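Side-chain contact in BRIC1 (Synthetic construct, PDB 6FF6), which is a computationally designed protein with a novel, corrugated repeat architecture, made as a structure rather than for any evident natural function: residues A[32-37]-A[62-67]. Numbering follows the deposited sequence.
Sequences ELLADM and HSIKGG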
ATOM      1  N   GLU A  32      18.401  11.687  -7.048  1.00 99.93           N
ATOM      2  CA  GLU A  32      19.596  12.087  -7.791  1.00101.22           C
ATOM      3  C   GLU A  32      19.263  12.145  -9.265  1.00101.42           C
ATOM      4  O   GLU A  32      19.588  13.138  -9.913  1.00101.49           O
ATOM      5  CB  GLU A  32      20.757  11.100  -7.564  1.00106.56           C
ATOM      6  CG  GLU A  32      21.415  11.164  -6.193  1.00126.50           C
ATOM      7  CD  GLU A  32      22.456  10.090  -5.894  1.00161.33           C
ATOM      8  OE1 GLU A  32      22.620   9.161  -6.721  1.00152.32           O
ATOM      9  OE2 GLU A  32      23.105  10.172  -4.824  1.00164.14           O
ATOM     10  N   LEU A  33      18.580  11.100  -9.787  1.00 94.18           N
ATOM     11  CA  LEU A  33      18.186  11.035 -11.196  1.00 90.30           C
ATOM     12  C   LEU A  33      17.275  12.150 -11.564  1.00 92.73           C
ATOM     13  O   LEU A  33      17.422  12.699 -12.648  1.00 94.49           O
ATOM     14  CB  LEU A  33      17.525   9.706 -11.562  1.00 88.61           C
ATOM     15  CG  LEU A  33      18.443   8.499 -11.596  1.00 94.74           C
ATOM     16  CD1 LEU A  33      17.645   7.190 -11.605  1.00 93.92           C
ATOM     17  CD2 LEU A  33      19.424   8.587 -12.752  1.00 95.43           C
ATOM     18  N   LEU A  34      16.343  12.503 -10.682  1.00 86.90           N
ATOM     19  CA  LEU A  34      15.397  13.569 -10.968  1.00 84.81           C
ATOM     20  C   LEU A  34      16.061  14.937 -10.994  1.00 88.76           C
ATOM     21  O   LEU A  34      15.699  15.781 -11.814  1.00 88.31           O
ATOM     22  CB  LEU A  34      14.202  13.505 -10.011  1.00 84.62           C
ATOM     23  CG  LEU A  34      13.240  12.333 -10.223  1.00 86.92           C
ATOM     24  CD1 LEU A  34      12.312  12.171  -9.013  1.00 88.12           C
ATOM     25  CD2 LEU A  34      12.487  12.459 -11.555  1.00 82.99           C
ATOM     26  N   ALA A  35      17.091  15.112 -10.168  1.00 87.68           N
ATOM     27  CA  ALA A  35      17.911  16.329 -10.123  1.00 89.77           C
ATOM     28  C   ALA A  35      18.708  16.457 -11.437  1.00 95.79           C
ATOM     29  O   ALA A  35      18.818  17.549 -11.999  1.00 95.38           O
ATOM     30  CB  ALA A  35      18.843  16.270  -8.941  1.00 93.60           C
ATOM     31  N   ASP A  36      19.187  15.318 -11.964  1.00 94.26           N
ATOM     32  CA  ASP A  36      19.877  15.243 -13.239  1.00 95.92           C
ATOM     33  C   ASP A  36      18.931  15.561 -14.372  1.00 97.25           C
ATOM     34  O   ASP A  36      19.255  16.406 -15.204  1.00 97.12           O
ATOM     35  CB  ASP A  36      20.489  13.852 -13.430  1.00100.49           C
ATOM     36  CG  ASP A  36      21.743  13.598 -12.592  1.00127.18           C
ATOM     37  OD1 ASP A  36      22.265  14.576 -11.963  1.00129.88           O
ATOM     38  OD2 ASP A  36      22.210  12.431 -12.561  1.00140.27           O
ATOM     39  N   MET A  37      17.739  14.921 -14.370  1.00 91.72           N
ATOM     40  CA  MET A  37      16.664  15.129 -15.336  1.00 89.64           C
ATOM     41  C   MET A  37      16.298  16.584 -15.428  1.00 91.30           C
ATOM     42  O   MET A  37      16.155  17.101 -16.539  1.00 91.47           O
ATOM     43  CB  MET A  37      15.417  14.371 -14.900  1.00 91.04           C
ATOM     44  CG  MET A  37      15.344  12.983 -15.415  1.00 96.11           C
ATOM     45  SD  MET A  37      13.655  12.362 -15.350  1.00100.52           S
ATOM     46  CE  MET A  37      12.799  13.736 -16.047  1.00 96.47           C
ATOM     47  N   HIS A  62      13.922   5.800 -17.481  1.00 80.80           N
ATOM     48  CA  HIS A  62      13.902   4.351 -17.593  1.00 82.26           C
ATOM     49  C   HIS A  62      14.375   3.688 -16.292  1.00 91.65           C
ATOM     50  O   HIS A  62      13.730   2.725 -15.831  1.00 94.85           O
ATOM     51  CB  HIS A  62      14.761   3.921 -18.780  1.00 83.72           C
ATOM     52  CG  HIS A  62      14.633   2.470 -19.095  1.00 89.24           C
ATOM     53  ND1 HIS A  62      15.340   1.511 -18.381  1.00 93.40           N
ATOM     54  CD2 HIS A  62      13.899   1.856 -20.047  1.00 91.55           C
ATOM     55  CE1 HIS A  62      15.015   0.352 -18.924  1.00 95.60           C
ATOM     56  NE2 HIS A  62      14.145   0.506 -19.923  1.00 95.27           N
ATOM     57  N   SER A  63      15.484   4.212 -15.691  1.00 87.17           N
ATOM     58  CA  SER A  63      15.995   3.690 -14.426  1.00 89.62           C
ATOM     59  C   SER A  63      14.945   3.776 -13.303  1.00 94.43           C
ATOM     60  O   SER A  63      14.729   2.795 -12.588  1.00 96.91           O
ATOM     61  CB  SER A  63      17.272   4.405 -14.018  1.00 93.28           C
ATOM     62  OG  SER A  63      18.300   4.128 -14.955  1.00107.23           O
ATOM     63  N   ILE A  64      14.280   4.926 -13.175  1.00 88.42           N
ATOM     64  CA  ILE A  64      13.235   5.119 -12.180  1.00 88.63           C
ATOM     65  C   ILE A  64      12.050   4.147 -12.407  1.00 98.11           C
ATOM     66  O   ILE A  64      11.535   3.591 -11.429  1.00101.88           O
ATOM     67  CB  ILE A  64      12.796   6.595 -12.130  1.00 88.68           C
ATOM     68  CG1 ILE A  64      13.937   7.475 -11.580  1.00 88.32           C
ATOM     69  CG2 ILE A  64      11.511   6.757 -11.307  1.00 90.33           C
ATOM     70  CD1 ILE A  64      13.806   8.907 -11.846  1.00 89.09           C
ATOM     71  N   LYS A  65      11.644   3.925 -13.679  1.00 93.27           N
ATOM     72  CA  LYS A  65      10.573   2.995 -14.050  1.00 94.14           C
ATOM     73  C   LYS A  65      10.840   1.596 -13.501  1.00102.42           C
ATOM     74  O   LYS A  65       9.933   0.982 -12.948  1.00105.19           O
ATOM     75  CB  LYS A  65      10.443   2.931 -15.578  1.00 97.11           C
ATOM     76  CG  LYS A  65       9.290   2.080 -16.100  1.00110.25           C
ATOM     77  CD  LYS A  65       9.768   0.954 -17.023  1.00121.69           C
ATOM     78  CE  LYS A  65      10.230   1.394 -18.394  1.00126.25           C
ATOM     79  NZ  LYS A  65      10.108   0.303 -19.401  1.00138.99           N
ATOM     80  N   GLY A  66      12.067   1.107 -13.678  1.00100.35           N
ATOM     81  CA  GLY A  66      12.489  -0.209 -13.214  1.00104.77           C
ATOM     82  C   GLY A  66      12.261  -0.410 -11.731  1.00111.55           C
ATOM     83  O   GLY A  66      11.631  -1.397 -11.327  1.00115.03           O
ATOM     84  N   GLY A  67      12.739   0.549 -10.931  1.00105.40           N
ATOM     85  CA  GLY A  67      12.567   0.543  -9.483  1.00105.83           C
ATOM     86  C   GLY A  67      11.109   0.630  -9.077  1.00106.85           C
ATOM     87  O   GLY A  67      10.657  -0.114  -8.205  1.00109.11           O
TER
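Ile64 reaches across from helix 51-71 and slips its ethyl arm between Leu33 and Leu34 of helix 23-42. Leu33 and Ile64 run past each other in opposite directions: Leu33 CD1 rests against the middle of the arm, 3.7 Å from Ile64 CG1, while Ile64 CD1 reaches back to within 3.8 Å of Leu33 CB. With CG1 anti to its own carbonyl carbon (chi1 -68°) and the arm extended beyond it (chi2 163°), the isoleucine delivers its terminal methyl that far. The Leu34 side chain crosses that of Ile64 at about a right angle, its CD2 lying 3.8 Å from Ile64 CD1. The two segments, whose axes approach to 10.7 Å at 153°, belong to the first two helices of an antiparallel four-helix bundle, in line with the Hpt-type sequence of this half of the designed chain. No hydrogen bond spans the two segments; carbon-to-carbon contacts fill the spacing. Helices 74-92 and 99-121 complete the bundle: Val80 packs on the buried Ile64, and Met112 and Leu116 on the buried Leu34. Toward the surface, Leu33 CD1 also touches Ser63 CB at 3.7 Å. It is the serine's methylene that makes this contact; its OG is hydrogen-bonded to the carbonyl oxygen of Arg59, one turn back in the same helix.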